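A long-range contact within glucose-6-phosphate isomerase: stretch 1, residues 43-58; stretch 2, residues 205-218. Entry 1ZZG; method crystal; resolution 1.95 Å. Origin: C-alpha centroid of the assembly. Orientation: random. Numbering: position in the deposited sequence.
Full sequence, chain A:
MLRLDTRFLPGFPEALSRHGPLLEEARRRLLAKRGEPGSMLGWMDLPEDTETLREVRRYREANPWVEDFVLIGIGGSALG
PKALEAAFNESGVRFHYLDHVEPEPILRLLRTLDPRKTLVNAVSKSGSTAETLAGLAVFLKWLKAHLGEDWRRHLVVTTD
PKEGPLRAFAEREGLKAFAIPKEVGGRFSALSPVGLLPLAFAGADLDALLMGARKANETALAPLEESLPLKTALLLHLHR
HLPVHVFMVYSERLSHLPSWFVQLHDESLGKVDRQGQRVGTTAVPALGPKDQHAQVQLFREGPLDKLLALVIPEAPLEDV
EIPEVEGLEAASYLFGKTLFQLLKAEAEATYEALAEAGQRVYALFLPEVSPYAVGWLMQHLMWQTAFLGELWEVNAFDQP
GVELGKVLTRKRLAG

Stretch 1 43-58: WMDLPEDTETLREVRR
Stretch 2, residues 205-218: DLDALLMGARKANE

This is a nearly antiparallel packing of a turn and the start of a helix against one long helix, with an apolar middle and polar bonds toward both ends. Helix 206-218, with Asp205 at its N-cap, supplies one side. Opposite it, stretch 1 runs from helical-like residues 43-45 through a 3-10 segment, 46-48, and a turn into helix 52-58. The two helix axes come within 10.9 Å, their directions 160° apart, and the numbering falls on stretch 2 as it rises on stretch 1: CA to CA, Met44 lies 7.1 Å from Asn217, Pro47 4.7 Å from Leu210, and Leu53 6.9 Å from Leu206. Together the stretches bury 682 Å².

The tightest backbone approach is at Pro47, and the small Ala213 faces its ring: Pro47 CG rests 3.6 Å from Ala213 CB, and Pro47 CB is 3.7 Å from the carbonyl oxygen Leu210 O. Further along stretch 1, Leu53 (chi1 85°, chi2 t) points toward the long helix and sets its CD1 4.1 Å from Leu210 CD1 and 4.2 Å from Leu206 CB. Both partner leucines are m,t and point back toward stretch 1. Val56 (t) extends this layer, its CG1 4.2 Å from Leu206 CD1.

Two carbonyls of stretch 1, Met44 O before the 3-10 segment and Pro47 O within it, accept from side chains of the helix. Asn217 (m, chi2 -9°) donates from ND2 to Met44 O at 3.0 Å. Arg214, with chi1 and chi2 t and chi3 m, starts sideways but brings its end nearer, so that NH2 donates to Pro47 O at 3.3 Å, near the guanidinium plane. Glu48 (m,m) lies over a face of that guanidinium; the long 3.6 Å salt bridge from Glu48 OE1 to Arg214 NE is therefore one of charge alone, with no N-H aimed at the oxygen. A water joins Glu48 to Asn217, donating to Glu48 OE2 at 3.1 Å and accepting from Asn217 ND2 at 2.9 Å.

At the other end, Arg57 (m,t,t, chi4 -64°) reaches the start of helix 206-218. Asp207 OD2 receives both Arg57 NE at 3.2 Å and Arg57 NH2 at 2.9 Å, a salt bridge at the guanidinium edge, while Leu206 CG covers one face. Asp205 OD1 forms a second salt bridge with Arg57 NH2 at 3.5 Å and also caps the helix, accepting weakly from Ala208 N at 3.4 Å.

In stretch 1, Asp49 (t) ties the turn to the helix start: OD1 accepts from Glu51 N at 3.0 Å and from Thr52 N at 2.7 Å.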

ATOM      1  N   TRP A  43       7.905  10.178  22.718  1.00 19.29           N
ATOM      2  CA  TRP A  43       7.267   8.911  22.361  1.00 20.64           C
ATOM      3  C   TRP A  43       7.661   7.776  23.304  1.00 20.14           C
ATOM      4  O   TRP A  43       7.005   6.736  23.342  1.00 22.25           O
ATOM      5  CB  TRP A  43       7.600   8.522  20.919  1.00 18.47           C
ATOM      6  CG  TRP A  43       9.052   8.602  20.597  1.00 20.64           C
ATOM      7  CD1 TRP A  43       9.721   9.678  20.090  1.00 21.41           C
ATOM      8  CD2 TRP A  43      10.028   7.575  20.789  1.00 19.48           C
ATOM      9  NE1 TRP A  43      11.057   9.384  19.955  1.00 22.03           N
ATOM     10  CE2 TRP A  43      11.273   8.098  20.377  1.00 21.42           C
ATOM     11  CE3 TRP A  43       9.972   6.259  21.270  1.00 21.54           C
ATOM     12  CZ2 TRP A  43      12.453   7.354  20.432  1.00 20.80           C
ATOM     13  CZ3 TRP A  43      11.148   5.517  21.325  1.00 22.08           C
ATOM     14  CH2 TRP A  43      12.371   6.068  20.907  1.00 22.12           C
ATOM     15  N   MET A  44       8.729   7.972  24.069  1.00 20.84           N
ATOM     16  CA  MET A  44       9.161   6.949  25.019  1.00 21.93           C
ATOM     17  C   MET A  44       8.230   6.954  26.227  1.00 22.42           C
ATOM     18  O   MET A  44       8.045   5.931  26.886  1.00 22.72           O
ATOM     19  CB  MET A  44      10.583   7.231  25.511  1.00 21.28           C
ATOM     20  CG  MET A  44      11.646   7.291  24.432  1.00 21.91           C
ATOM     21  SD  MET A  44      13.246   7.765  25.147  1.00 24.85           S
ATOM     22  CE  MET A  44      14.299   7.688  23.708  1.00 20.38           C
ATOM     23  N   ASP A  45       7.633   8.111  26.501  1.00 21.65           N
ATOM     24  CA  ASP A  45       6.765   8.271  27.664  1.00 22.86           C
ATOM     25  C   ASP A  45       5.276   8.028  27.453  1.00 23.49           C
ATOM     26  O   ASP A  45       4.539   7.832  28.419  1.00 23.51           O
ATOM     27  CB  ASP A  45       6.985   9.664  28.245  1.00 24.10           C
ATOM     28  CG  ASP A  45       8.462   9.988  28.417  1.00 28.58           C
ATOM     29  OD1 ASP A  45       9.145   9.262  29.172  1.00 29.90           O
ATOM     30  OD2 ASP A  45       8.945  10.953  27.785  1.00 28.55           O
ATOM     31  N   LEU A  46       4.828   8.037  26.201  1.00 22.30           N
ATOM     32  CA  LEU A  46       3.417   7.810  25.908  1.00 23.74           C
ATOM     33  C   LEU A  46       2.838   6.545  26.548  1.00 24.78           C
ATOM     34  O   LEU A  46       1.692   6.546  26.998  1.00 25.85           O
ATOM     35  CB  LEU A  46       3.187   7.769  24.394  1.00 21.77           C
ATOM     36  CG  LEU A  46       3.408   9.084  23.648  1.00 22.40           C
ATOM     37  CD1 LEU A  46       3.255   8.842  22.151  1.00 19.13           C
ATOM     38  CD2 LEU A  46       2.409  10.134  24.126  1.00 23.76           C
ATOM     39  N   PRO A  47       3.617   5.450  26.603  1.00 26.13           N
ATOM     40  CA  PRO A  47       3.092   4.218  27.209  1.00 28.04           C
ATOM     41  C   PRO A  47       2.793   4.356  28.704  1.00 29.90           C
ATOM     42  O   PRO A  47       2.020   3.575  29.263  1.00 31.34           O
ATOM     43  CB  PRO A  47       4.199   3.194  26.944  1.00 27.21           C
ATOM     44  CG  PRO A  47       4.899   3.734  25.713  1.00 27.82           C
ATOM     45  CD  PRO A  47       4.945   5.213  26.007  1.00 26.83           C
ATOM     46  N   GLU A  48       3.403   5.346  29.349  1.00 31.76           N
ATOM     47  CA  GLU A  48       3.196   5.548  30.778  1.00 33.46           C
ATOM     48  C   GLU A  48       2.150   6.609  31.112  1.00 34.50           C
ATOM     49  O   GLU A  48       1.980   6.979  32.272  1.00 34.43           O
ATOM     50  CB  GLU A  48       4.529   5.879  31.455  1.00 35.84           C
ATOM     51  CG  GLU A  48       5.514   4.714  31.444  1.00 38.96           C
ATOM     52  CD  GLU A  48       5.164   3.615  32.446  1.00 42.28           C
ATOM     53  OE1 GLU A  48       4.013   3.564  32.926  1.00 42.74           O
ATOM     54  OE2 GLU A  48       6.050   2.787  32.750  1.00 47.69           O
ATOM     55  N   ASP A  49       1.443   7.096  30.101  1.00 34.13           N
ATOM     56  CA  ASP A  49       0.406   8.089  30.341  1.00 36.75           C
ATOM     57  C   ASP A  49      -0.894   7.335  30.628  1.00 37.92           C
ATOM     58  O   ASP A  49      -1.653   7.028  29.713  1.00 39.93           O
ATOM     59  CB  ASP A  49       0.230   8.990  29.114  1.00 36.14           C
ATOM     60  CG  ASP A  49      -0.771  10.109  29.352  1.00 38.26           C
ATOM     61  OD1 ASP A  49      -1.685   9.927  30.190  1.00 38.31           O
ATOM     62  OD2 ASP A  49      -0.657  11.163  28.694  1.00 34.99           O
ATOM     63  N   THR A  50      -1.145   7.028  31.896  1.00 39.17           N
ATOM     64  CA  THR A  50      -2.358   6.296  32.267  1.00 41.62           C
ATOM     65  C   THR A  50      -3.514   7.215  32.627  1.00 41.52           C
ATOM     66  O   THR A  50      -4.450   6.811  33.317  1.00 43.98           O
ATOM     67  CB  THR A  50      -2.107   5.348  33.457  1.00 42.26           C
ATOM     68  OG1 THR A  50      -1.265   5.996  34.419  1.00 45.19           O
ATOM     69  CG2 THR A  50      -1.459   4.059  32.986  1.00 43.52           C
ATOM     70  N   GLU A  51      -3.446   8.449  32.147  1.00 39.20           N
ATOM     71  CA  GLU A  51      -4.479   9.438  32.415  1.00 38.88           C
ATOM     72  C   GLU A  51      -5.200   9.790  31.113  1.00 36.64           C
ATOM     73  O   GLU A  51      -6.430   9.818  31.054  1.00 34.13           O
ATOM     74  CB  GLU A  51      -3.831  10.685  33.014  1.00 42.18           C
ATOM     75  CG  GLU A  51      -4.745  11.879  33.187  1.00 47.90           C
ATOM     76  CD  GLU A  51      -3.960  13.162  33.423  1.00 51.96           C
ATOM     77  OE1 GLU A  51      -3.184  13.214  34.403  1.00 52.73           O
ATOM     78  OE2 GLU A  51      -4.117  14.116  32.623  1.00 53.34           O
ATOM     79  N   THR A  52      -4.420  10.037  30.066  1.00 34.00           N
ATOM     80  CA  THR A  52      -4.977  10.397  28.770  1.00 33.50           C
ATOM     81  C   THR A  52      -5.899   9.336  28.167  1.00 31.73           C
ATOM     82  O   THR A  52      -6.955   9.674  27.638  1.00 30.35           O
ATOM     83  CB  THR A  52      -3.858  10.731  27.761  1.00 33.55           C
ATOM     84  OG1 THR A  52      -3.078  11.817  28.271  1.00 31.95           O
ATOM     85  CG2 THR A  52      -4.450  11.141  26.408  1.00 34.24           C
ATOM     86  N   LEU A  53      -5.524   8.061  28.244  1.00 30.80           N
ATOM     87  CA  LEU A  53      -6.383   7.034  27.658  1.00 32.06           C
ATOM     88  C   LEU A  53      -7.739   6.958  28.364  1.00 31.49           C
ATOM     89  O   LEU A  53      -8.742   6.600  27.747  1.00 30.71           O
ATOM     90  CB  LEU A  53      -5.711   5.657  27.673  1.00 32.68           C
ATOM     91  CG  LEU A  53      -5.831   4.802  28.931  1.00 34.90           C
ATOM     92  CD1 LEU A  53      -5.333   3.394  28.629  1.00 35.23           C
ATOM     93  CD2 LEU A  53      -5.045   5.443  30.068  1.00 36.27           C
ATOM     94  N   ARG A  54      -7.773   7.284  29.653  1.00 32.87           N
ATOM     95  CA  ARG A  54      -9.037   7.264  30.385  1.00 35.48           C
ATOM     96  C   ARG A  54      -9.902   8.407  29.866  1.00 33.95           C
ATOM     97  O   ARG A  54     -11.101   8.241  29.631  1.00 33.62           O
ATOM     98  CB  ARG A  54      -8.797   7.413  31.891  1.00 38.98           C
ATOM     99  CG  ARG A  54      -8.167   6.178  32.511  1.00 44.98           C
ATOM    100  CD  ARG A  54      -8.094   6.265  34.024  1.00 49.15           C
ATOM    101  NE  ARG A  54      -7.670   4.989  34.593  1.00 54.05           N
ATOM    102  CZ  ARG A  54      -7.538   4.751  35.893  1.00 55.50           C
ATOM    103  NH1 ARG A  54      -7.794   5.707  36.776  1.00 57.81           N
ATOM    104  NH2 ARG A  54      -7.153   3.551  36.313  1.00 56.70           N
ATOM    105  N   GLU A  55      -9.271   9.561  29.673  1.00 33.50           N
ATOM    106  CA  GLU A  55      -9.941  10.747  29.156  1.00 33.88           C
ATOM    107  C   GLU A  55     -10.498  10.445  27.758  1.00 32.83           C
ATOM    108  O   GLU A  55     -11.592  10.892  27.398  1.00 30.88           O
ATOM    109  CB  GLU A  55      -8.942  11.899  29.086  1.00 36.90           C
ATOM    110  CG  GLU A  55      -9.513  13.212  28.598  1.00 42.94           C
ATOM    111  CD  GLU A  55      -8.441  14.280  28.433  1.00 44.94           C
ATOM    112  OE1 GLU A  55      -7.670  14.509  29.391  1.00 47.33           O
ATOM    113  OE2 GLU A  55      -8.373  14.891  27.346  1.00 47.84           O
ATOM    114  N   VAL A  56      -9.736   9.689  26.973  1.00 30.29           N
ATOM    115  CA  VAL A  56     -10.162   9.311  25.629  1.00 27.95           C
ATOM    116  C   VAL A  56     -11.373   8.380  25.723  1.00 28.15           C
ATOM    117  O   VAL A  56     -12.372   8.571  25.026  1.00 27.67           O
ATOM    118  CB  VAL A  56      -9.019   8.600  24.859  1.00 27.80           C
ATOM    119  CG1 VAL A  56      -9.547   7.971  23.571  1.00 27.37           C
ATOM    120  CG2 VAL A  56      -7.920   9.605  24.537  1.00 25.90           C
ATOM    121  N   ARG A  57     -11.289   7.376  26.592  1.00 29.15           N
ATOM    122  CA  ARG A  57     -12.391   6.437  26.763  1.00 31.33           C
ATOM    123  C   ARG A  57     -13.673   7.139  27.213  1.00 30.71           C
ATOM    124  O   ARG A  57     -14.753   6.876  26.687  1.00 30.70           O
ATOM    125  CB  ARG A  57     -12.031   5.358  27.789  1.00 32.93           C
ATOM    126  CG  ARG A  57     -11.118   4.240  27.286  1.00 35.98           C
ATOM    127  CD  ARG A  57     -10.853   3.251  28.423  1.00 40.12           C
ATOM    128  NE  ARG A  57     -10.045   2.092  28.042  1.00 40.69           N
ATOM    129  CZ  ARG A  57     -10.426   1.180  27.156  1.00 39.12           C
ATOM    130  NH1 ARG A  57     -11.601   1.298  26.558  1.00 41.49           N
ATOM    131  NH2 ARG A  57      -9.643   0.145  26.883  1.00 37.96           N
ATOM    132  N   ARG A  58     -13.559   8.025  28.194  1.00 32.46           N
ATOM    133  CA  ARG A  58     -14.740   8.724  28.687  1.00 33.45           C
ATOM    134  C   ARG A  58     -15.401   9.549  27.588  1.00 32.33           C
ATOM    135  O   ARG A  58     -16.629   9.604  27.494  1.00 33.00           O
ATOM    136  CB  ARG A  58     -14.375   9.610  29.879  1.00 34.29           C
ATOM    137  CG  ARG A  58     -13.962   8.823  31.127  1.00 36.82           C
ATOM    138  CD  ARG A  58     -15.051   7.843  31.584  1.00 39.90           C
ATOM    139  NE  ARG A  58     -14.954   6.513  30.975  1.00 42.99           N
ATOM    140  CZ  ARG A  58     -13.998   5.627  31.250  1.00 43.93           C
ATOM    141  NH1 ARG A  58     -13.045   5.925  32.124  1.00 46.07           N
ATOM    142  NH2 ARG A  58     -13.997   4.438  30.660  1.00 44.18           N
ATOM    143  N   ASP A 205      -8.740  -2.341  22.744  1.00 23.10           N
ATOM    144  CA  ASP A 205      -8.202  -2.257  24.102  1.00 23.96           C
ATOM    145  C   ASP A 205      -6.955  -1.364  24.167  1.00 23.26           C
ATOM    146  O   ASP A 205      -5.825  -1.834  23.987  1.00 23.72           O
ATOM    147  CB  ASP A 205      -7.869  -3.661  24.614  1.00 23.03           C
ATOM    148  CG  ASP A 205      -7.495  -3.678  26.084  1.00 23.82           C
ATOM    149  OD1 ASP A 205      -7.481  -2.599  26.711  1.00 22.33           O
ATOM    150  OD2 ASP A 205      -7.221  -4.780  26.614  1.00 24.63           O
ATOM    151  N   LEU A 206      -7.175  -0.079  24.434  1.00 24.12           N
ATOM    152  CA  LEU A 206      -6.090   0.898  24.514  1.00 24.42           C
ATOM    153  C   LEU A 206      -5.068   0.535  25.590  1.00 24.17           C
ATOM    154  O   LEU A 206      -3.866   0.675  25.382  1.00 23.53           O
ATOM    155  CB  LEU A 206      -6.660   2.284  24.815  1.00 23.43           C
ATOM    156  CG  LEU A 206      -7.869   2.688  23.970  1.00 24.22           C
ATOM    157  CD1 LEU A 206      -8.307   4.080  24.357  1.00 25.34           C
ATOM    158  CD2 LEU A 206      -7.521   2.621  22.489  1.00 24.42           C
ATOM    159  N   ASP A 207      -5.551   0.071  26.739  1.00 24.18           N
ATOM    160  CA  ASP A 207      -4.674  -0.306  27.846  1.00 24.28           C
ATOM    161  C   ASP A 207      -3.647  -1.356  27.400  1.00 23.72           C
ATOM    162  O   ASP A 207      -2.457  -1.248  27.706  1.00 23.17           O
ATOM    163  CB  ASP A 207      -5.511  -0.860  29.006  1.00 24.77           C
ATOM    164  CG  ASP A 207      -6.516   0.150  29.532  1.00 27.51           C
ATOM    165  OD1 ASP A 207      -6.194   0.861  30.509  1.00 30.20           O
ATOM    166  OD2 ASP A 207      -7.625   0.246  28.957  1.00 29.53           O
ATOM    167  N   ALA A 208      -4.119  -2.364  26.672  1.00 22.94           N
ATOM    168  CA  ALA A 208      -3.252  -3.435  26.200  1.00 22.61           C
ATOM    169  C   ALA A 208      -2.234  -2.898  25.210  1.00 23.61           C
ATOM    170  O   ALA A 208      -1.087  -3.326  25.197  1.00 22.96           O
ATOM    171  CB  ALA A 208      -4.086  -4.547  25.558  1.00 23.17           C
ATOM    172  N   LEU A 209      -2.654  -1.953  24.379  1.00 23.10           N
ATOM    173  CA  LEU A 209      -1.746  -1.369  23.409  1.00 25.17           C
ATOM    174  C   LEU A 209      -0.568  -0.702  24.127  1.00 24.78           C
ATOM    175  O   LEU A 209       0.588  -0.948  23.786  1.00 26.32           O
ATOM    176  CB  LEU A 209      -2.487  -0.340  22.552  1.00 26.22           C
ATOM    177  CG  LEU A 209      -1.717   0.311  21.401  1.00 29.72           C
ATOM    178  CD1 LEU A 209      -1.492  -0.698  20.271  1.00 28.79           C
ATOM    179  CD2 LEU A 209      -2.521   1.506  20.899  1.00 29.57           C
ATOM    180  N   LEU A 210      -0.864   0.127  25.128  1.00 22.05           N
ATOM    181  CA  LEU A 210       0.189   0.830  25.863  1.00 22.99           C
ATOM    182  C   LEU A 210       1.036  -0.118  26.719  1.00 22.86           C
ATOM    183  O   LEU A 210       2.235   0.106  26.904  1.00 22.66           O
ATOM    184  CB  LEU A 210      -0.413   1.953  26.726  1.00 22.49           C
ATOM    185  CG  LEU A 210      -1.231   3.018  25.969  1.00 23.57           C
ATOM    186  CD1 LEU A 210      -1.681   4.106  26.932  1.00 22.96           C
ATOM    187  CD2 LEU A 210      -0.400   3.627  24.840  1.00 24.43           C
ATOM    188  N   MET A 211       0.416  -1.176  27.231  1.00 22.82           N
ATOM    189  CA  MET A 211       1.139  -2.163  28.031  1.00 23.88           C
ATOM    190  C   MET A 211       2.202  -2.826  27.157  1.00 23.36           C
ATOM    191  O   MET A 211       3.335  -3.024  27.580  1.00 22.53           O
ATOM    192  CB  MET A 211       0.189  -3.238  28.543  1.00 26.02           C
ATOM    193  CG  MET A 211      -0.823  -2.758  29.564  1.00 35.43           C
ATOM    194  SD  MET A 211      -1.963  -4.097  29.957  1.00 43.97           S
ATOM    195  CE  MET A 211      -0.766  -5.467  30.213  1.00 38.05           C
ATOM    196  N   GLY A 212       1.820  -3.183  25.935  1.00 24.21           N
ATOM    197  CA  GLY A 212       2.763  -3.806  25.023  1.00 23.50           C
ATOM    198  C   GLY A 212       3.899  -2.856  24.696  1.00 22.65           C
ATOM    199  O   GLY A 212       5.055  -3.273  24.603  1.00 21.94           O
ATOM    200  N   ALA A 213       3.581  -1.575  24.521  1.00 20.35           N
ATOM    201  CA  ALA A 213       4.614  -0.588  24.215  1.00 21.76           C
ATOM    202  C   ALA A 213       5.567  -0.470  25.414  1.00 23.40           C
ATOM    203  O   ALA A 213       6.779  -0.300  25.246  1.00 20.55           O
ATOM    204  CB  ALA A 213       3.980   0.775  23.891  1.00 22.20           C
ATOM    205  N   ARG A 214       5.015  -0.568  26.620  1.00 22.89           N
ATOM    206  CA  ARG A 214       5.820  -0.503  27.844  1.00 24.10           C
ATOM    207  C   ARG A 214       6.819  -1.668  27.842  1.00 23.00           C
ATOM    208  O   ARG A 214       7.971  -1.510  28.244  1.00 24.20           O
ATOM    209  CB  ARG A 214       4.912  -0.598  29.074  1.00 27.10           C
ATOM    210  CG  ARG A 214       5.579  -0.250  30.403  1.00 34.47           C
ATOM    211  CD  ARG A 214       4.529  -0.212  31.513  1.00 38.99           C
ATOM    212  NE  ARG A 214       3.345   0.515  31.064  1.00 43.64           N
ATOM    213  CZ  ARG A 214       2.107   0.263  31.474  1.00 46.55           C
ATOM    214  NH1 ARG A 214       1.882  -0.699  32.357  1.00 47.72           N
ATOM    215  NH2 ARG A 214       1.089   0.953  30.977  1.00 48.05           N
ATOM    216  N   LYS A 215       6.375  -2.839  27.389  1.00 23.97           N
ATOM    217  CA  LYS A 215       7.260  -3.998  27.332  1.00 24.37           C
ATOM    218  C   LYS A 215       8.440  -3.683  26.414  1.00 23.81           C
ATOM    219  O   LYS A 215       9.580  -4.018  26.726  1.00 23.90           O
ATOM    220  CB  LYS A 215       6.507  -5.222  26.806  1.00 26.20           C
ATOM    221  CG  LYS A 215       5.319  -5.637  27.672  1.00 30.31           C
ATOM    222  CD  LYS A 215       5.744  -5.970  29.099  1.00 32.03           C
ATOM    223  CE  LYS A 215       6.656  -7.189  29.147  1.00 33.42           C
ATOM    224  NZ  LYS A 215       7.066  -7.538  30.542  1.00 36.44           N
ATOM    225  N   ALA A 216       8.158  -3.045  25.279  1.00 21.26           N
ATOM    226  CA  ALA A 216       9.201  -2.669  24.332  1.00 22.01           C
ATOM    227  C   ALA A 216      10.184  -1.724  25.025  1.00 22.33           C
ATOM    228  O   ALA A 216      11.402  -1.850  24.855  1.00 23.50           O
ATOM    229  CB  ALA A 216       8.587  -1.991  23.111  1.00 20.39           C
ATOM    230  N   ASN A 217       9.662  -0.779  25.808  1.00 20.99           N
ATOM    231  CA  ASN A 217      10.536   0.149  26.531  1.00 21.29           C
ATOM    232  C   ASN A 217      11.493  -0.657  27.411  1.00 21.87           C
ATOM    233  O   ASN A 217      12.664  -0.326  27.533  1.00 22.51           O
ATOM    234  CB  ASN A 217       9.731   1.102  27.417  1.00 20.77           C
ATOM    235  CG  ASN A 217       9.098   2.237  26.635  1.00 22.27           C
ATOM    236  OD1 ASN A 217       9.375   2.429  25.446  1.00 20.90           O
ATOM    237  ND2 ASN A 217       8.252   3.010  27.308  1.00 21.23           N
ATOM    238  N   GLU A 218      10.980  -1.713  28.027  1.00 23.96           N
ATOM    239  CA  GLU A 218      11.805  -2.557  28.882  1.00 26.35           C
ATOM    240  C   GLU A 218      12.935  -3.184  28.078  1.00 24.82           C
ATOM    241  O   GLU A 218      14.096  -3.151  28.495  1.00 23.64           O
ATOM    242  CB  GLU A 218      10.954  -3.655  29.522  1.00 28.62           C
ATOM    243  CG  GLU A 218      10.122  -3.180  30.695  1.00 33.02           C
ATOM    244  CD  GLU A 218       9.131  -4.228  31.160  1.00 36.37           C
ATOM    245  OE1 GLU A 218       9.437  -5.436  31.042  1.00 38.96           O
ATOM    246  OE2 GLU A 218       8.050  -3.843  31.652  1.00 37.86           O
TER
HETATM  247  O   HOH W   1       7.710   2.514  30.114  1.00 26.86           O